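Local coordinates for protein nitrite oxidoreductase subunit A (Kuenenia stuttgartiensis, PDB 7B04) that belongs to the molybdopterin oxidoreductase family and holds an iron-sulfur cluster, a molybdenum atom and two MD1 molecules, at residues S299-Q304 with G327-V332; K519-H524 with T549-Y554. All coordinates share one frame; numbering follows the deposited sequence.

Contacts 1 and 2 meet in one parallel sheet of five strands, their centres about 11 Å apart. Strand 301-304 of contact 1 lies next to strand 521-525 of contact 2, and the two are probably joined by backbone hydrogen bonds, Ile-303 N to Ala-522 O at 2.7 Å and His-524 N to Ile-303 O at 2.6 Å. Contact 1 is a parallel pairing of two neighbouring strands of this sheet, whereas contact 2 sets a loop against the beginning of one strand. A bound MD1 lies near contact 1, about 7 Å from the side chain of Val-332. Along the chain, contact 1 is completed before contact 2 begins.

Contact 1. Residues S299-Q304 with G327-V332; sequences SKLLIQ and GGKIVV
Lys-300 and Leu-302 share a ladder of four backbone hydrogen bonds with Lys-329 and Val-331, completed by Gln-304. The ladder starts with Lys-329 N to Lys-300 O at 2.6 Å, and Leu-302 N then returns to Lys-329 O at 2.7 Å. Next, Val-331 N donates to Leu-302 O at 2.7 Å, and Gln-304 N to Val-331 O, also at 2.7 Å. Each of Lys-329, Leu-302 and Val-331 thus lends both its N-H and its C=O, as parallel pairing requires, and the two strands run only 12° apart. Gly-328, which has no side chain, brings its CA beside Lys-300 O just ahead of the first bond.

On one face, Leu-301 and Ile-303 pack against Lys-329 and Val-331. Leu-301 CD1 is the atom that reaches across, meeting the aliphatic Lys-329 CB at 3.4 Å and Val-331 CG2 at 3.8 Å. Val-331 has CG1 anti to its backbone N (chi1 -178°), which leaves CG2 beside that N and turned to this leucine methyl. Ile-303 lies alongside Val-331, with CG1 4.1 Å from Val-331 CB. Branched apolar residues suit this face because helix 505-517 covers it, Leu-511 touching both Ile-303 and Val-331.

On the other face, Gln-304 brings its OE1 to the methyls across from it, 3.3 Å from Val-332 CG2 and near Ile-330 CG2. Helix 314-321 covers Leu-302 and Gln-304 there through Val-320. The amine of Lys-300 instead turns to Arg-326 O and makes a cation-pi contact with Phe-364 of a separate chain, nitrite oxidoreductase subunit B. Two parallel neighbours joined through helices 309-312 and 314-321 form a beta-alpha-beta crossover, the building unit of a Rossmann-like sheet.

Contact 2. Residues K519-H524 with T549-Y554; sequences KPVAIH and TGNVGY
Val-521 and Asn-551 mark the closest backbone approach, CA to CA 6.0 Å, where an irregular loop following helix 544-548 passes the start of strand 521-525. Asn-551 carries its side chain toward Val-521 and Lys-519. Its CB lies 3.4 Å from Val-521 O; CG, anti to the carbonyl carbon (chi1 -62°), sits by Val-521 N and CB, and OD1 lies 3.5 Å from Val-521 CB. The other branch, ND2, faces the lysine, 3.6 Å from Lys-519 CG and equally near its CD, and the two side chains cross obliquely. Thr-549 OG1 lies near this OD1, but its stronger partner is Pro-545 O.

Beyond the amide, Lys-519 NZ donates a hydrogen bond to Gly-550 O at 3.2 Å, coming in above the carbonyl plane. Lys-519 CE passes Thr-549 O at 3.2 Å. Glycine suits position 550, where the chain leaves the helix with positive phi (69°), and a cis peptide bond before Pro-520 turns the backbone between the lysine and the strand. Lysine therefore serves twice, its methylenes lying against Asn-551 ND2 and its amine meeting a carbonyl at the helix end, where the partial negative charge probably favours a cation.

Contact 1. Residues S299-Q304 with G327-V332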
loop_
_atom_site.group_PDB
_atom_site.type_symbol
_atom_site.label_atom_id
_atom_site.label_comp_id
_atom_site.label_asym_id
_atom_site.label_seq_id
_atom_site.Cartn_x
_atom_site.Cartn_y
_atom_site.Cartn_z
ATOM N N SER B 299 19.051 15.546 -8.061
ATOM C CA SER B 299 18.623 16.840 -7.542
ATOM C C SER B 299 19.302 17.146 -6.212
ATOM O O SER B 299 19.521 16.254 -5.388
ATOM C CB SER B 299 17.104 16.866 -7.371
ATOM O OG SER B 299 16.443 16.709 -8.614
ATOM N N LYS B 300 19.640 18.424 -6.006
ATOM C CA LYS B 300 20.236 18.871 -4.753
ATOM C C LYS B 300 19.324 19.732 -3.887
ATOM O O LYS B 300 19.557 19.818 -2.678
ATOM C CB LYS B 300 21.548 19.619 -5.030
ATOM C CG LYS B 300 22.580 18.732 -5.715
ATOM C CD LYS B 300 22.819 17.457 -4.905
ATOM C CE LYS B 300 23.781 16.507 -5.607
ATOM N NZ LYS B 300 23.934 15.216 -4.874
ATOM N N LEU B 301 18.322 20.397 -4.460
ATOM C CA LEU B 301 17.202 20.917 -3.676
ATOM C C LEU B 301 15.932 20.468 -4.374
ATOM O O LEU B 301 15.612 20.945 -5.470
ATOM C CB LEU B 301 17.232 22.437 -3.525
ATOM C CG LEU B 301 15.937 22.931 -2.861
ATOM C CD1 LEU B 301 16.040 22.933 -1.346
ATOM C CD2 LEU B 301 15.535 24.308 -3.365
ATOM N N LEU B 302 15.214 19.565 -3.726
ATOM C CA LEU B 302 14.059 18.900 -4.302
ATOM C C LEU B 302 12.791 19.371 -3.602
ATOM O O LEU B 302 12.649 19.191 -2.389
ATOM C CB LEU B 302 14.232 17.393 -4.180
ATOM C CG LEU B 302 13.030 16.647 -4.689
ATOM C CD1 LEU B 302 12.898 17.073 -6.100
ATOM C CD2 LEU B 302 13.425 15.242 -4.649
ATOM N N ILE B 303 11.857 19.923 -4.373
ATOM C CA ILE B 303 10.646 20.536 -3.839
ATOM C C ILE B 303 9.438 19.691 -4.219
ATOM O O ILE B 303 9.286 19.292 -5.380
ATOM C CB ILE B 303 10.490 21.982 -4.343
ATOM C CG1 ILE B 303 11.648 22.849 -3.842
ATOM C CG2 ILE B 303 9.152 22.568 -3.905
ATOM C CD1 ILE B 303 11.789 24.159 -4.577
ATOM N N GLN B 304 8.575 19.434 -3.237
ATOM C CA GLN B 304 7.390 18.599 -3.397
ATOM C C GLN B 304 6.189 19.414 -2.941
ATOM O O GLN B 304 6.142 19.848 -1.785
ATOM C CB GLN B 304 7.501 17.307 -2.571
ATOM C CG GLN B 304 8.229 16.155 -3.249
ATOM C CD GLN B 304 8.951 15.260 -2.253
ATOM O OE1 GLN B 304 9.481 15.732 -1.247
ATOM N NE2 GLN B 304 8.964 13.960 -2.526
ATOM N N GLY B 327 24.155 15.369 -0.004
ATOM C CA GLY B 327 24.233 16.819 -0.011
ATOM C C GLY B 327 23.043 17.517 -0.612
ATOM O O GLY B 327 23.176 18.650 -1.070
ATOM N N GLY B 328 21.876 16.880 -0.594
ATOM C CA GLY B 328 20.680 17.485 -1.142
ATOM C C GLY B 328 19.686 17.925 -0.087
ATOM O O GLY B 328 19.717 17.426 1.041
ATOM N N LYS B 329 18.805 18.862 -0.433
ATOM C CA LYS B 329 17.780 19.362 0.471
ATOM C C LYS B 329 16.402 19.012 -0.075
ATOM O O LYS B 329 16.157 19.116 -1.281
ATOM C CB LYS B 329 17.896 20.875 0.668
ATOM C CG LYS B 329 18.985 21.322 1.628
ATOM C CD LYS B 329 18.864 22.815 1.910
ATOM C CE LYS B 329 19.852 23.273 2.971
ATOM N NZ LYS B 329 19.685 24.721 3.281
ATOM N N ILE B 330 15.511 18.589 0.817
ATOM C CA ILE B 330 14.172 18.135 0.459
ATOM C C ILE B 330 13.155 19.092 1.067
ATOM O O ILE B 330 13.279 19.483 2.233
ATOM C CB ILE B 330 13.924 16.688 0.932
ATOM C CG1 ILE B 330 14.927 15.739 0.273
ATOM C CG2 ILE B 330 12.498 16.253 0.622
ATOM C CD1 ILE B 330 14.951 14.355 0.880
ATOM N N VAL B 331 12.151 19.470 0.276
ATOM C CA VAL B 331 11.101 20.383 0.713
ATOM C C VAL B 331 9.747 19.784 0.357
ATOM O O VAL B 331 9.555 19.292 -0.760
ATOM C CB VAL B 331 11.247 21.775 0.066
ATOM C CG1 VAL B 331 10.166 22.720 0.577
ATOM C CG2 VAL B 331 12.628 22.343 0.324
ATOM N N VAL B 332 8.814 19.828 1.307
ATOM C CA VAL B 332 7.448 19.359 1.107
ATOM C C VAL B 332 6.504 20.487 1.495
ATOM O O VAL B 332 6.631 21.061 2.582
ATOM C CB VAL B 332 7.148 18.090 1.929
ATOM C CG1 VAL B 332 5.683 17.705 1.799
ATOM C CG2 VAL B 332 8.043 16.947 1.481
#

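Contact 2. Residues K519-H524 with T549-Y554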
loop_
_atom_site.group_PDB
_atom_site.type_symbol
_atom_site.label_atom_id
_atom_site.label_comp_id
_atom_site.label_asym_id
_atom_site.label_seq_id
_atom_site.Cartn_x
_atom_site.Cartn_y
_atom_site.Cartn_z
ATOM N N LYS B 519 21.714 24.627 -7.383
ATOM C CA LYS B 519 21.520 23.972 -8.678
ATOM C C LYS B 519 21.876 22.496 -8.508
ATOM O O LYS B 519 22.868 22.190 -7.832
ATOM C CB LYS B 519 22.411 24.621 -9.747
ATOM C CG LYS B 519 21.808 25.877 -10.377
ATOM C CD LYS B 519 22.182 26.016 -11.847
ATOM C CE LYS B 519 21.633 27.305 -12.443
ATOM N NZ LYS B 519 21.676 27.257 -13.930
ATOM N N PRO B 520 21.116 21.551 -9.101
ATOM C CA PRO B 520 19.792 21.612 -9.719
ATOM C C PRO B 520 18.664 21.693 -8.719
ATOM O O PRO B 520 18.729 21.122 -7.626
ATOM C CB PRO B 520 19.710 20.274 -10.467
ATOM C CG PRO B 520 21.128 19.816 -10.619
ATOM C CD PRO B 520 21.708 20.222 -9.306
ATOM N N VAL B 521 17.643 22.458 -9.085
ATOM C CA VAL B 521 16.421 22.597 -8.306
ATOM C C VAL B 521 15.315 21.911 -9.096
ATOM O O VAL B 521 15.204 22.114 -10.315
ATOM C CB VAL B 521 16.083 24.076 -8.042
ATOM C CG1 VAL B 521 14.632 24.239 -7.589
ATOM C CG2 VAL B 521 17.043 24.669 -7.025
ATOM N N ALA B 522 14.512 21.099 -8.415
ATOM C CA ALA B 522 13.408 20.409 -9.063
ATOM C C ALA B 522 12.152 20.558 -8.224
ATOM O O ALA B 522 12.182 20.383 -7.001
ATOM C CB ALA B 522 13.718 18.921 -9.268
ATOM N N ILE B 523 11.054 20.906 -8.890
ATOM C CA ILE B 523 9.743 21.020 -8.267
ATOM C C ILE B 523 8.914 19.841 -8.744
ATOM O O ILE B 523 8.735 19.646 -9.953
ATOM C CB ILE B 523 9.058 22.351 -8.607
ATOM C CG1 ILE B 523 9.945 23.521 -8.192
ATOM C CG2 ILE B 523 7.713 22.437 -7.914
ATOM C CD1 ILE B 523 9.497 24.856 -8.733
ATOM N N HIS B 524 8.410 19.057 -7.802
ATOM C CA HIS B 524 7.601 17.890 -8.109
ATOM C C HIS B 524 6.213 18.061 -7.520
ATOM O O HIS B 524 6.056 18.526 -6.383
ATOM C CB HIS B 524 8.253 16.612 -7.594
ATOM C CG HIS B 524 9.474 16.223 -8.365
ATOM N ND1 HIS B 524 9.439 15.363 -9.439
ATOM C CD2 HIS B 524 10.758 16.626 -8.252
ATOM C CE1 HIS B 524 10.657 15.221 -9.930
ATOM N NE2 HIS B 524 11.478 15.978 -9.226
ATOM N N THR B 549 15.626 30.522 -12.796
ATOM C CA THR B 549 16.863 30.036 -12.202
ATOM C C THR B 549 17.648 29.104 -13.115
ATOM O O THR B 549 18.726 28.645 -12.723
ATOM C CB THR B 549 16.558 29.313 -10.891
ATOM O OG1 THR B 549 15.553 28.316 -11.121
ATOM C CG2 THR B 549 16.066 30.292 -9.840
ATOM N N GLY B 550 17.152 28.828 -14.315
ATOM C CA GLY B 550 17.855 27.963 -15.245
ATOM C C GLY B 550 17.906 26.503 -14.846
ATOM O O GLY B 550 18.963 25.868 -14.930
ATOM N N ASN B 551 16.776 25.956 -14.409
ATOM C CA ASN B 551 16.704 24.580 -13.935
ATOM C C ASN B 551 15.690 23.755 -14.723
ATOM O O ASN B 551 14.954 22.947 -14.157
ATOM C CB ASN B 551 16.403 24.540 -12.440
ATOM C CG ASN B 551 17.486 25.199 -11.613
ATOM O OD1 ASN B 551 17.204 26.008 -10.729
ATOM N ND2 ASN B 551 18.737 24.852 -11.894
ATOM N N VAL B 552 15.597 23.975 -16.031
ATOM C CA VAL B 552 14.774 23.141 -16.900
ATOM C C VAL B 552 15.655 22.595 -18.016
ATOM O O VAL B 552 16.358 23.358 -18.687
ATOM C CB VAL B 552 13.573 23.913 -17.480
ATOM C CG1 VAL B 552 12.876 23.091 -18.557
ATOM C CG2 VAL B 552 12.600 24.283 -16.376
ATOM N N GLY B 553 15.617 21.277 -18.211
ATOM C CA GLY B 553 16.399 20.623 -19.238
ATOM C C GLY B 553 17.718 20.045 -18.775
ATOM O O GLY B 553 18.414 19.415 -19.583
ATOM N N TYR B 554 18.087 20.235 -17.510
ATOM C CA TYR B 554 19.336 19.728 -16.965
ATOM C C TYR B 554 19.046 18.625 -15.957
ATOM O O TYR B 554 18.047 18.674 -15.233
ATOM C CB TYR B 554 20.141 20.843 -16.293
ATOM C CG TYR B 554 20.395 22.043 -17.174
ATOM C CD1 TYR B 554 21.419 22.034 -18.111
ATOM C CD2 TYR B 554 19.614 23.187 -17.065
ATOM C CE1 TYR B 554 21.658 23.130 -18.918
ATOM C CE2 TYR B 554 19.846 24.288 -17.869
ATOM C CZ TYR B 554 20.870 24.253 -18.792
ATOM O OH TYR B 554 21.104 25.346 -19.593
#